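Local coordinates for orotidine 5'-phosphate decarboxylase (Sulfolobus solfataricus, PDB 4DBD), which probably catalyses the decarboxylation of orotidine 5'-monophosphate to uridine 5'-monophosphate, the final step of de novo UMP synthesis, at residues 20-25 against 195-200; 27-32 against 51-56; 68-73 against 95-100; 79-84 against 105-110. One frame throughout, in Å; residues are numbered along the deposited sequence.

In the fold
All four contacts belong to one TIM barrel, whose eight parallel strands are ringed by helices. Interaction 1 joins the first helix, 16-22, to the last, 196-210, and so encloses the other three along the chain. Interaction 2 pairs strands 28-32 and 55-62, and interaction 4 pairs 81-85 with 107-113; their centres are about 12 Å apart, and Glu-55, Ser-81 and Tyr-109 connect them. Interactions 3 and 4 alternate along the chain and lie about 10 Å apart between centres, with helices 66-73 and 90-103 packed outside the strands. Interactions 1 and 3, about 33 Å apart between centres, sit on opposite sides of the chain's centre, so the outer helical layer is sampled at two distant places.

Interaction 1: 20-25 against 195-200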
loop_
_atom_site.group_PDB
_atom_site.type_symbol
_atom_site.label_atom_id
_atom_site.label_comp_id
_atom_site.label_asym_id
_atom_site.label_seq_id
_atom_site.Cartn_x
_atom_site.Cartn_y
_atom_site.Cartn_z
ATOM N N LYS A 20 12.586 24.095 -5.775
ATOM C CA LYS A 20 12.832 25.305 -4.987
ATOM C C LYS A 20 11.992 26.501 -5.435
ATOM O O LYS A 20 11.619 27.339 -4.612
ATOM C CB LYS A 20 14.324 25.656 -4.957
ATOM C CG LYS A 20 15.159 24.704 -4.116
ATOM C CD LYS A 20 14.708 24.705 -2.658
ATOM C CE LYS A 20 14.972 26.046 -1.984
ATOM N NZ LYS A 20 14.583 26.048 -0.540
ATOM N N GLU A 21 11.690 26.582 -6.729
ATOM C CA GLU A 21 10.778 27.610 -7.227
ATOM C C GLU A 21 9.345 27.288 -6.843
ATOM O O GLU A 21 8.565 28.177 -6.483
ATOM C CB GLU A 21 10.872 27.748 -8.747
ATOM C CG GLU A 21 12.087 28.528 -9.231
ATOM C CD GLU A 21 12.214 29.896 -8.570
ATOM O OE1 GLU A 21 11.355 30.771 -8.818
ATOM O OE2 GLU A 21 13.176 30.091 -7.793
ATOM N N MET A 22 9.000 26.008 -6.929
ATOM C CA MET A 22 7.652 25.569 -6.598
ATOM C C MET A 22 7.371 25.728 -5.115
ATOM O O MET A 22 6.229 25.940 -4.721
ATOM C CB MET A 22 7.458 24.111 -7.010
ATOM C CG MET A 22 7.665 23.846 -8.487
ATOM S SD MET A 22 7.140 22.164 -8.884
ATOM C CE MET A 22 6.820 22.314 -10.642
ATOM N N GLU A 23 8.418 25.644 -4.296
ATOM C CA GLU A 23 8.255 25.598 -2.847
ATOM C C GLU A 23 7.269 26.638 -2.298
ATOM O O GLU A 23 6.436 26.316 -1.441
ATOM C CB GLU A 23 9.619 25.698 -2.142
ATOM C CG GLU A 23 9.969 27.084 -1.608
ATOM C CD GLU A 23 11.366 27.143 -1.018
ATOM O OE1 GLU A 23 11.882 28.264 -0.804
ATOM O OE2 GLU A 23 11.949 26.061 -0.778
ATOM N N ASN A 24 7.355 27.872 -2.789
ATOM C CA ASN A 24 6.490 28.936 -2.291
ATOM C C ASN A 24 5.234 29.092 -3.141
ATOM O O ASN A 24 4.479 30.058 -2.991
ATOM C CB ASN A 24 7.253 30.261 -2.211
ATOM C CG ASN A 24 7.692 30.760 -3.568
ATOM O OD1 ASN A 24 7.873 29.976 -4.499
ATOM N ND2 ASN A 24 7.868 32.070 -3.690
ATOM N N GLU A 25 5.019 28.134 -4.037
ATOM C CA GLU A 25 3.814 28.104 -4.860
ATOM C C GLU A 25 3.160 26.728 -4.831
ATOM O O GLU A 25 2.425 26.352 -5.750
ATOM C CB GLU A 25 4.133 28.535 -6.279
ATOM C CG GLU A 25 4.440 30.006 -6.350
ATOM C CD GLU A 25 5.233 30.368 -7.574
ATOM O OE1 GLU A 25 4.607 30.596 -8.631
ATOM O OE2 GLU A 25 6.479 30.424 -7.476
ATOM N N ASN A 195 7.165 22.635 -19.384
ATOM C CA ASN A 195 7.748 23.371 -18.269
ATOM C C ASN A 195 6.892 23.204 -17.023
ATOM O O ASN A 195 5.855 23.852 -16.890
ATOM C CB ASN A 195 7.918 24.856 -18.618
ATOM C CG ASN A 195 8.864 25.570 -17.672
ATOM O OD1 ASN A 195 8.792 25.395 -16.454
ATOM N ND2 ASN A 195 9.772 26.362 -18.228
ATOM N N PRO A 196 7.321 22.316 -16.108
ATOM C CA PRO A 196 6.547 22.046 -14.892
ATOM C C PRO A 196 6.269 23.290 -14.059
ATOM O O PRO A 196 5.186 23.387 -13.478
ATOM C CB PRO A 196 7.459 21.098 -14.105
ATOM C CG PRO A 196 8.255 20.400 -15.142
ATOM C CD PRO A 196 8.505 21.440 -16.213
ATOM N N LEU A 197 7.224 24.217 -13.969
ATOM C CA LEU A 197 6.964 25.436 -13.205
ATOM C C LEU A 197 5.885 26.282 -13.883
ATOM O O LEU A 197 5.007 26.833 -13.224
ATOM C CB LEU A 197 8.243 26.258 -13.012
ATOM C CG LEU A 197 8.081 27.582 -12.254
ATOM C CD1 LEU A 197 7.257 27.441 -10.963
ATOM C CD2 LEU A 197 9.462 28.185 -11.955
ATOM N N THR A 198 5.970 26.404 -15.201
ATOM C CA THR A 198 4.974 27.178 -15.938
ATOM C C THR A 198 3.577 26.589 -15.769
ATOM O O THR A 198 2.612 27.318 -15.545
ATOM C CB THR A 198 5.319 27.278 -17.432
ATOM O OG1 THR A 198 6.623 27.852 -17.578
ATOM C CG2 THR A 198 4.306 28.154 -18.155
ATOM N N ALA A 199 3.472 25.270 -15.874
ATOM C CA ALA A 199 2.179 24.611 -15.690
ATOM C C ALA A 199 1.646 24.800 -14.270
ATOM O O ALA A 199 0.473 25.114 -14.078
ATOM C CB ALA A 199 2.268 23.144 -16.053
ATOM N N LEU A 200 2.501 24.633 -13.264
ATOM C CA LEU A 200 2.059 24.928 -11.909
ATOM C C LEU A 200 1.547 26.365 -11.787
ATOM O O LEU A 200 0.514 26.605 -11.177
ATOM C CB LEU A 200 3.164 24.641 -10.875
ATOM C CG LEU A 200 2.883 25.126 -9.444
ATOM C CD1 LEU A 200 1.625 24.494 -8.829
ATOM C CD2 LEU A 200 4.106 24.874 -8.550
#
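Met-22 projects from helix 16-22 into a hollow lined by Pro-196 and Leu-200 on the opening turns of helix 196-210. This is where the helical ring of the TIM barrel closes, the first helix of the chain meeting the last. An extended chi2 of -171° carries SD away from the backbone, and the methyl beyond it goes deepest: CE lies 3.4 Å from Pro-196 O and 3.7 Å from Pro-196 CB. Leu-200 answers with a bump of its own. Its CD2 nestles in the notch between Met-22 CG, at 3.7 Å, and the carbonyl atom Glu-25 O, at 3.6 Å. An alanine in place of Met-22 would probably open a gap between the helices, with Pro-196 losing its methyl neighbour and Leu-200 CD2 its contacts with CG and SD. Nearer the surface, Leu-197 CD2 presses on the aliphatic part of Glu-21, 3.5 Å from Glu-21 CB. Ile-190 of helix 188-191 and Leu-8 of strand 6-10 also touch Met-22. The carboxylate of Glu-25 turns to Arg-201 in a salt bridge, while its carbonyl O is hydrogen-bonded to Ser-4 and Asn-204. Asn-195 caps the start of helix 196-210: its OD1 accepts from Thr-198 N at 3.2 Å, with the donor above the carbonyl plane.

Interaction 2: 27-32 against 51-56; sequences YGIKVG and LDVEEI
Ile-29 and Leu-51 meet methyl to methyl, their CD1 atoms 3.6 Å apart and their side chains crossing at about a right angle. Val-53 CG1 approaches the same Ile-29 CD1, and further along Val-31 and Ile-56 touch loosely through their CG2 atoms. Between these side chains and the polar edge runs a parallel pair of neighbouring TIM-barrel strands, in which Ile-29 N donates to Glu-55 O over 3.0 Å and Glu-55 N to Tyr-27 O over 3.3 Å. Gly-28 packs so tightly here, its CA 3.0 Å from Glu-55 O, that a CB would clash. At the edge, Glu-54 CB lies over one face of the Tyr-27 ring, 3.4 Å from CE1. Tyr-27 OH donates to Glu-55 OE1 over 3.0 Å, on the anti side of the carboxylate. A phenylalanine in place of Tyr-27 would probably leave Glu-55 OE1 one donor short and its carboxylate less firmly fixed. Ser-81 OG is a probable hydrogen-bond partner of the other oxygen, OE2, while Lys-137 forms a salt bridge with OE1. Beyond strand 28-32, which carries the predicted substrate-binding Lys-30, lies strand 6-10, and helices 16-22 and 41-48 cover the apolar face, touching Leu-51 and Val-31 respectively.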
loop_
_atom_site.group_PDB
_atom_site.type_symbol
_atom_site.label_atom_id
_atom_site.label_comp_id
_atom_site.label_asym_id
_atom_site.label_seq_id
_atom_site.Cartn_x
_atom_site.Cartn_y
_atom_site.Cartn_z
ATOM N N TYR A 27 1.311 24.137 -1.616
ATOM C CA TYR A 27 1.062 23.912 -0.202
ATOM C C TYR A 27 1.932 22.766 0.303
ATOM O O TYR A 27 2.469 22.814 1.416
ATOM C CB TYR A 27 -0.399 23.588 0.061
ATOM C CG TYR A 27 -0.613 23.085 1.463
ATOM C CD1 TYR A 27 -0.697 23.969 2.532
ATOM C CD2 TYR A 27 -0.713 21.728 1.725
ATOM C CE1 TYR A 27 -0.889 23.514 3.818
ATOM C CE2 TYR A 27 -0.906 21.264 3.015
ATOM C CZ TYR A 27 -0.991 22.162 4.055
ATOM O OH TYR A 27 -1.184 21.715 5.337
ATOM N N GLY A 28 2.063 21.733 -0.523
ATOM C CA GLY A 28 2.790 20.545 -0.129
ATOM C C GLY A 28 3.265 19.739 -1.317
ATOM O O GLY A 28 2.966 20.046 -2.484
ATOM N N ILE A 29 4.007 18.685 -1.011
ATOM C CA ILE A 29 4.503 17.756 -2.002
ATOM C C ILE A 29 4.181 16.366 -1.478
ATOM O O ILE A 29 4.444 16.062 -0.308
ATOM C CB ILE A 29 6.020 17.879 -2.156
ATOM C CG1 ILE A 29 6.370 19.235 -2.765
ATOM C CG2 ILE A 29 6.562 16.729 -2.986
ATOM C CD1 ILE A 29 7.836 19.591 -2.666
ATOM N N LYS A 30 3.593 15.538 -2.332
ATOM C CA LYS A 30 3.201 14.184 -1.952
ATOM C C LYS A 30 4.135 13.189 -2.643
ATOM O O LYS A 30 4.159 13.078 -3.870
ATOM C CB LYS A 30 1.736 13.905 -2.320
ATOM C CG LYS A 30 1.214 12.548 -1.829
ATOM C CD LYS A 30 -0.256 12.330 -2.191
ATOM C CE LYS A 30 -0.450 11.962 -3.655
ATOM N NZ LYS A 30 0.011 10.588 -3.977
ATOM N N VAL A 31 4.909 12.475 -1.830
ATOM C CA VAL A 31 5.926 11.551 -2.308
ATOM C C VAL A 31 5.378 10.129 -2.343
ATOM O O VAL A 31 4.893 9.637 -1.331
ATOM C CB VAL A 31 7.143 11.571 -1.358
ATOM C CG1 VAL A 31 8.199 10.603 -1.834
ATOM C CG2 VAL A 31 7.710 12.985 -1.241
ATOM N N GLY A 32 5.476 9.464 -3.494
ATOM C CA GLY A 32 4.929 8.128 -3.653
ATOM C C GLY A 32 5.957 7.024 -3.788
ATOM O O GLY A 32 7.167 7.278 -3.809
ATOM N N LEU A 51 13.528 22.018 1.039
ATOM C CA LEU A 51 12.251 22.544 0.563
ATOM C C LEU A 51 11.369 23.142 1.658
ATOM O O LEU A 51 11.040 22.473 2.636
ATOM C CB LEU A 51 11.483 21.452 -0.185
ATOM C CG LEU A 51 12.250 20.737 -1.299
ATOM C CD1 LEU A 51 11.356 19.731 -2.007
ATOM C CD2 LEU A 51 12.822 21.737 -2.294
ATOM N N ASP A 52 10.985 24.403 1.481
ATOM C CA ASP A 52 10.082 25.063 2.412
ATOM C C ASP A 52 8.635 24.996 1.937
ATOM O O ASP A 52 8.102 25.963 1.377
ATOM C CB ASP A 52 10.479 26.526 2.631
ATOM C CG ASP A 52 9.529 27.251 3.578
ATOM O OD1 ASP A 52 9.169 26.670 4.628
ATOM O OD2 ASP A 52 9.133 28.396 3.272
ATOM N N VAL A 53 8.005 23.848 2.156
ATOM C CA VAL A 53 6.577 23.717 1.930
ATOM C C VAL A 53 5.913 23.382 3.255
ATOM O O VAL A 53 6.570 22.891 4.178
ATOM C CB VAL A 53 6.257 22.654 0.849
ATOM C CG1 VAL A 53 6.802 23.098 -0.497
ATOM C CG2 VAL A 53 6.834 21.306 1.235
ATOM N N GLU A 54 4.623 23.675 3.367
ATOM C CA GLU A 54 3.903 23.393 4.596
ATOM C C GLU A 54 3.938 21.899 4.908
ATOM O O GLU A 54 4.171 21.507 6.053
ATOM C CB GLU A 54 2.453 23.885 4.508
ATOM C CG GLU A 54 2.315 25.371 4.178
ATOM C CD GLU A 54 2.724 26.264 5.333
ATOM O OE1 GLU A 54 2.304 25.982 6.477
ATOM O OE2 GLU A 54 3.467 27.246 5.100
ATOM N N GLU A 55 3.719 21.068 3.893
ATOM C CA GLU A 55 3.609 19.629 4.128
ATOM C C GLU A 55 4.385 18.759 3.149
ATOM O O GLU A 55 4.266 18.888 1.925
ATOM C CB GLU A 55 2.137 19.178 4.182
ATOM C CG GLU A 55 1.488 19.318 5.555
ATOM C CD GLU A 55 0.313 18.366 5.766
ATOM O OE1 GLU A 55 -0.776 18.835 6.166
ATOM O OE2 GLU A 55 0.478 17.145 5.550
ATOM N N ILE A 56 5.193 17.867 3.712
ATOM C CA ILE A 56 5.753 16.768 2.953
ATOM C C ILE A 56 4.960 15.532 3.356
ATOM O O ILE A 56 5.009 15.080 4.511
ATOM C CB ILE A 56 7.268 16.613 3.176
ATOM C CG1 ILE A 56 7.991 17.861 2.662
ATOM C CG2 ILE A 56 7.797 15.367 2.485
ATOM C CD1 ILE A 56 9.459 17.861 2.935
#

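Interaction 3: 68-73 against 95-100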
loop_
_atom_site.group_PDB
_atom_site.type_symbol
_atom_site.label_atom_id
_atom_site.label_comp_id
_atom_site.label_asym_id
_atom_site.label_seq_id
_atom_site.Cartn_x
_atom_site.Cartn_y
_atom_site.Cartn_z
ATOM N N ILE A 68 3.432 -3.583 10.745
ATOM C CA ILE A 68 4.062 -3.376 9.443
ATOM C C ILE A 68 3.987 -1.910 9.037
ATOM O O ILE A 68 4.949 -1.359 8.513
ATOM C CB ILE A 68 3.403 -4.242 8.352
ATOM C CG1 ILE A 68 3.637 -5.738 8.617
ATOM C CG2 ILE A 68 3.884 -3.828 6.977
ATOM C CD1 ILE A 68 5.076 -6.170 8.569
ATOM N N MET A 69 2.833 -1.276 9.256
ATOM C CA MET A 69 2.715 0.132 8.906
ATOM C C MET A 69 3.678 0.998 9.698
ATOM O O MET A 69 4.261 1.935 9.166
ATOM C CB MET A 69 1.281 0.617 9.062
ATOM C CG MET A 69 0.406 0.056 7.962
ATOM S SD MET A 69 -1.270 0.731 7.888
ATOM C CE MET A 69 -1.853 0.400 9.540
ATOM N N LYS A 70 3.841 0.686 10.978
ATOM C CA LYS A 70 4.819 1.397 11.807
ATOM C C LYS A 70 6.259 1.142 11.332
ATOM O O LYS A 70 7.089 2.052 11.312
ATOM C CB LYS A 70 4.624 1.026 13.280
ATOM C CG LYS A 70 3.340 1.598 13.873
ATOM C CD LYS A 70 2.908 0.841 15.123
ATOM C CE LYS A 70 4.001 0.784 16.169
ATOM N NZ LYS A 70 3.499 0.055 17.392
ATOM N N SER A 71 6.554 -0.088 10.919
ATOM C CA SER A 71 7.896 -0.420 10.425
ATOM C C SER A 71 8.222 0.355 9.148
ATOM O O SER A 71 9.380 0.682 8.870
ATOM C CB SER A 71 8.018 -1.918 10.167
ATOM O OG SER A 71 7.940 -2.641 11.384
ATOM N N ILE A 72 7.191 0.641 8.364
ATOM C CA ILE A 72 7.348 1.437 7.162
ATOM C C ILE A 72 7.601 2.904 7.483
ATOM O O ILE A 72 8.587 3.485 7.014
ATOM C CB ILE A 72 6.106 1.305 6.267
ATOM C CG1 ILE A 72 5.998 -0.125 5.737
ATOM C CG2 ILE A 72 6.155 2.306 5.120
ATOM C CD1 ILE A 72 4.670 -0.447 5.063
ATOM N N VAL A 73 6.731 3.516 8.283
ATOM C CA VAL A 73 6.817 4.961 8.468
ATOM C C VAL A 73 8.014 5.398 9.307
ATOM O O VAL A 73 8.466 6.536 9.199
ATOM C CB VAL A 73 5.524 5.586 9.056
ATOM C CG1 VAL A 73 4.289 5.275 8.158
ATOM C CG2 VAL A 73 5.302 5.136 10.474
ATOM N N ASP A 95 -5.302 1.959 14.601
ATOM C CA ASP A 95 -5.110 2.480 15.961
ATOM C C ASP A 95 -3.632 2.507 16.354
ATOM O O ASP A 95 -3.143 3.494 16.906
ATOM C CB ASP A 95 -5.988 1.780 17.022
ATOM C CG ASP A 95 -5.747 0.275 17.117
ATOM O OD1 ASP A 95 -4.856 -0.265 16.432
ATOM O OD2 ASP A 95 -6.455 -0.375 17.918
ATOM N N GLU A 96 -2.919 1.440 16.021
ATOM C CA GLU A 96 -1.509 1.326 16.341
ATOM C C GLU A 96 -0.678 2.337 15.561
ATOM O O GLU A 96 0.277 2.906 16.093
ATOM C CB GLU A 96 -1.017 -0.093 16.071
ATOM C CG GLU A 96 -1.590 -1.103 17.031
ATOM C CD GLU A 96 -1.158 -2.518 16.738
ATOM O OE1 GLU A 96 -0.263 -2.717 15.892
ATOM O OE2 GLU A 96 -1.713 -3.445 17.372
ATOM N N LEU A 97 -1.039 2.561 14.300
ATOM C CA LEU A 97 -0.341 3.560 13.488
ATOM C C LEU A 97 -0.589 4.976 14.019
ATOM O O LEU A 97 0.337 5.793 14.079
ATOM C CB LEU A 97 -0.758 3.454 12.018
ATOM C CG LEU A 97 -0.153 4.496 11.075
ATOM C CD1 LEU A 97 1.364 4.372 11.008
ATOM C CD2 LEU A 97 -0.772 4.397 9.674
ATOM N N LYS A 98 -1.833 5.262 14.401
ATOM C CA LYS A 98 -2.181 6.576 14.949
ATOM C C LYS A 98 -1.392 6.877 16.232
ATOM O O LYS A 98 -0.815 7.965 16.366
ATOM C CB LYS A 98 -3.704 6.714 15.158
ATOM C CG LYS A 98 -4.178 8.092 15.632
ATOM C CD LYS A 98 -3.816 9.189 14.652
ATOM C CE LYS A 98 -4.674 10.438 14.848
ATOM N NZ LYS A 98 -4.789 10.872 16.273
ATOM N N ARG A 99 -1.351 5.918 17.157
ATOM C CA ARG A 99 -0.589 6.093 18.387
ATOM C C ARG A 99 0.863 6.421 18.045
ATOM O O ARG A 99 1.478 7.301 18.652
ATOM C CB ARG A 99 -0.636 4.827 19.265
ATOM C CG ARG A 99 -2.024 4.226 19.496
ATOM C CD ARG A 99 -2.802 4.893 20.632
ATOM N NE ARG A 99 -3.267 6.232 20.277
ATOM C CZ ARG A 99 -4.268 6.479 19.436
ATOM N NH1 ARG A 99 -4.908 5.477 18.839
ATOM N NH2 ARG A 99 -4.618 7.734 19.183
ATOM N N TYR A 100 1.414 5.700 17.075
ATOM C CA TYR A 100 2.799 5.905 16.683
ATOM C C TYR A 100 3.043 7.291 16.095
ATOM O O TYR A 100 4.007 7.975 16.456
ATOM C CB TYR A 100 3.256 4.854 15.678
ATOM C CG TYR A 100 4.674 5.110 15.255
ATOM C CD1 TYR A 100 5.736 4.655 16.023
ATOM C CD2 TYR A 100 4.957 5.851 14.114
ATOM C CE1 TYR A 100 7.045 4.913 15.660
ATOM C CE2 TYR A 100 6.277 6.115 13.733
ATOM C CZ TYR A 100 7.312 5.641 14.518
ATOM O OH TYR A 100 8.620 5.889 14.164
HETATM O O HOH W 1 1.569 1.850 18.187
HETATM O O HOH W 2 2.449 -2.320 16.423
#
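Lys-70 passes its aliphatic chain at a slant across Tyr-100 and over the backbone of Glu-96, where two neighbouring outer helices of the TIM barrel, 66-73 and 90-103, pack together. The axes of the two short segments approach to 9.2 Å and run in similar directions, 33° apart. From Lys-70 CB, the chain first reaches CG, which lies 3.7 Å from Tyr-100 CB. CD then passes over the backbone of the other helix, 3.5 Å from Glu-96 O. A bend at chi3 (55°) places CE within 4.2 Å of Tyr-100 CB. The tip, NZ, stands 4.9 Å from Glu-96 OE1, and water spans the interval. Two waters accept from NZ; one donates to Glu-96 O and the other to Glu-96 OE1, so the ammonium is tied to both backbone and side chain of the same residue.

Deeper in, Met-69 and Leu-97 cross at about a right angle, with Met-69 CE against Leu-97 CB. Met-69 also touches Asp-64, a predicted active-site residue, and Leu-97 rests on Ala-84 of the barrel sheet. Elsewhere on helix 66-73, Ser-71 and Ile-72 pack on Pro-34 and Leu-37 of the second subunit. Val-73 and Tyr-100 run past one another in opposing senses, and Val-73 CG2 comes to 3.5 Å from Tyr-100 CE2.

Interaction 4: 79-84 against 105-110; sequences ANSFIA and SKNLYL
Ser-81 and Tyr-109 meet inside the TIM barrel, on adjacent parallel strands of the beta-alpha-beta unit formed by strand 81-85, helix 90-103 and strand 107-113. The tyrosine turns its ring edge to the serine: Ser-81 CB is 3.6 Å from Tyr-109 CE2, and Ser-81 OG lies in the ring plane. Asn-107 comes to the same hydroxyl from beside it, its ND2 donating to Ser-81 OG over 3.3 Å with the oxygen close to the amide plane. Both Ser-81 OG and Tyr-109 OH are also probable hydrogen-bond partners of Glu-55, which joins the neighbouring strand to this polar cluster. Further along this interior face, Ile-83 sets CG1 against Tyr-109 CB and also reaches Asp-59, a predicted active-site residue.

Side chains on the other face turn to the helices. Ala-84 CB sits between Leu-108 CD1 at 3.9 Å and Leu-110 CD2 at 4.0 Å; the leucines also pack on helix 124-134. Phe-82 receives Lys-106 CG at its ring edge, 4.1 Å from CE2. Between the two faces the backbones alternate as donor and acceptor, with Tyr-109 N bonded to Phe-82 O and Ala-84 N to Tyr-109 O.

At the entrance to the strands, Ser-105 ends helix 90-103 in a Schellman motif, and a water donates to both Asn-80 O and Ser-105 O. The lysine chain bends at chi2 (-61°) and then extends, and Lys-106 NZ donates to Ala-79 O over 2.7 Å.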
loop_
_atom_site.group_PDB
_atom_site.type_symbol
_atom_site.label_atom_id
_atom_site.label_comp_id
_atom_site.label_asym_id
_atom_site.label_seq_id
_atom_site.Cartn_x
_atom_site.Cartn_y
_atom_site.Cartn_z
ATOM N N ALA A 79 9.208 12.971 6.487
ATOM C CA ALA A 79 7.837 13.376 6.172
ATOM C C ALA A 79 7.121 14.029 7.347
ATOM O O ALA A 79 7.316 13.640 8.503
ATOM C CB ALA A 79 7.039 12.173 5.697
ATOM N N ASN A 80 6.270 15.007 7.052
ATOM C CA ASN A 80 5.379 15.572 8.068
ATOM C C ASN A 80 4.118 14.724 8.260
ATOM O O ASN A 80 3.546 14.688 9.352
ATOM C CB ASN A 80 4.936 16.994 7.680
ATOM C CG ASN A 80 6.091 17.902 7.364
ATOM O OD1 ASN A 80 6.297 18.286 6.213
ATOM N ND2 ASN A 80 6.864 18.256 8.388
ATOM N N SER A 81 3.677 14.070 7.186
ATOM C CA SER A 81 2.364 13.428 7.166
ATOM C C SER A 81 2.400 12.156 6.340
ATOM O O SER A 81 3.259 12.000 5.478
ATOM C CB SER A 81 1.329 14.377 6.547
ATOM O OG SER A 81 1.386 15.664 7.137
ATOM N N PHE A 82 1.424 11.280 6.577
ATOM C CA PHE A 82 1.362 9.983 5.922
ATOM C C PHE A 82 -0.072 9.651 5.532
ATOM O O PHE A 82 -1.002 9.910 6.285
ATOM C CB PHE A 82 1.884 8.887 6.856
ATOM C CG PHE A 82 3.351 8.983 7.132
ATOM C CD1 PHE A 82 4.267 8.428 6.257
ATOM C CD2 PHE A 82 3.808 9.658 8.249
ATOM C CE1 PHE A 82 5.627 8.527 6.507
ATOM C CE2 PHE A 82 5.166 9.769 8.506
ATOM C CZ PHE A 82 6.073 9.206 7.640
ATOM N N ILE A 83 -0.239 9.076 4.346
ATOM C CA ILE A 83 -1.551 8.636 3.876
ATOM C C ILE A 83 -1.703 7.128 4.100
ATOM O O ILE A 83 -0.818 6.334 3.753
ATOM C CB ILE A 83 -1.758 9.023 2.400
ATOM C CG1 ILE A 83 -1.847 10.556 2.289
ATOM C CG2 ILE A 83 -2.993 8.322 1.817
ATOM C CD1 ILE A 83 -1.936 11.075 0.875
ATOM N N ALA A 84 -2.803 6.750 4.744
ATOM C CA ALA A 84 -3.176 5.344 4.908
ATOM C C ALA A 84 -4.600 5.135 4.437
ATOM O O ALA A 84 -5.386 6.081 4.389
ATOM C CB ALA A 84 -3.052 4.921 6.368
ATOM N N SER A 105 4.993 13.084 16.354
ATOM C CA SER A 105 4.596 14.397 15.812
ATOM C C SER A 105 4.328 14.370 14.316
ATOM O O SER A 105 4.724 15.295 13.588
ATOM C CB SER A 105 5.642 15.477 16.128
ATOM O OG SER A 105 5.666 15.784 17.515
ATOM N N LYS A 106 3.666 13.313 13.858
ATOM C CA LYS A 106 3.314 13.190 12.441
ATOM C C LYS A 106 1.801 13.260 12.273
ATOM O O LYS A 106 1.057 12.874 13.168
ATOM C CB LYS A 106 3.830 11.857 11.893
ATOM C CG LYS A 106 5.313 11.634 12.114
ATOM C CD LYS A 106 6.122 12.720 11.423
ATOM C CE LYS A 106 7.620 12.487 11.594
ATOM N NZ LYS A 106 8.414 13.591 10.994
ATOM N N ASN A 107 1.356 13.763 11.122
ATOM C CA ASN A 107 -0.064 13.787 10.788
ATOM C C ASN A 107 -0.474 12.543 9.998
ATOM O O ASN A 107 0.324 11.988 9.231
ATOM C CB ASN A 107 -0.397 15.019 9.938
ATOM C CG ASN A 107 -0.062 16.323 10.626
ATOM O OD1 ASN A 107 -0.420 16.547 11.781
ATOM N ND2 ASN A 107 0.628 17.201 9.906
ATOM N N LEU A 108 -1.730 12.131 10.161
ATOM C CA LEU A 108 -2.297 11.021 9.399
ATOM C C LEU A 108 -3.422 11.535 8.510
ATOM O O LEU A 108 -4.268 12.309 8.956
ATOM C CB LEU A 108 -2.848 9.933 10.349
ATOM C CG LEU A 108 -3.520 8.691 9.756
ATOM C CD1 LEU A 108 -2.561 7.919 8.843
ATOM C CD2 LEU A 108 -4.095 7.777 10.848
ATOM N N TYR A 109 -3.395 11.130 7.243
ATOM C CA TYR A 109 -4.496 11.366 6.303
ATOM C C TYR A 109 -5.055 10.009 5.901
ATOM O O TYR A 109 -4.287 9.109 5.543
ATOM C CB TYR A 109 -3.974 12.069 5.048
ATOM C CG TYR A 109 -3.655 13.528 5.249
ATOM C CD1 TYR A 109 -4.542 14.510 4.833
ATOM C CD2 TYR A 109 -2.465 13.926 5.846
ATOM C CE1 TYR A 109 -4.259 15.850 5.011
ATOM C CE2 TYR A 109 -2.170 15.273 6.025
ATOM C CZ TYR A 109 -3.076 16.224 5.606
ATOM O OH TYR A 109 -2.810 17.558 5.777
ATOM N N LEU A 110 -6.381 9.853 5.937
ATOM C CA LEU A 110 -6.982 8.569 5.581
ATOM C C LEU A 110 -7.708 8.643 4.240
ATOM O O LEU A 110 -8.398 9.615 3.944
ATOM C CB LEU A 110 -7.948 8.095 6.660
ATOM C CG LEU A 110 -7.386 7.762 8.041
ATOM C CD1 LEU A 110 -8.519 7.337 8.961
ATOM C CD2 LEU A 110 -6.318 6.654 7.944
HETATM O O HOH W 3 3.874 17.052 11.120
#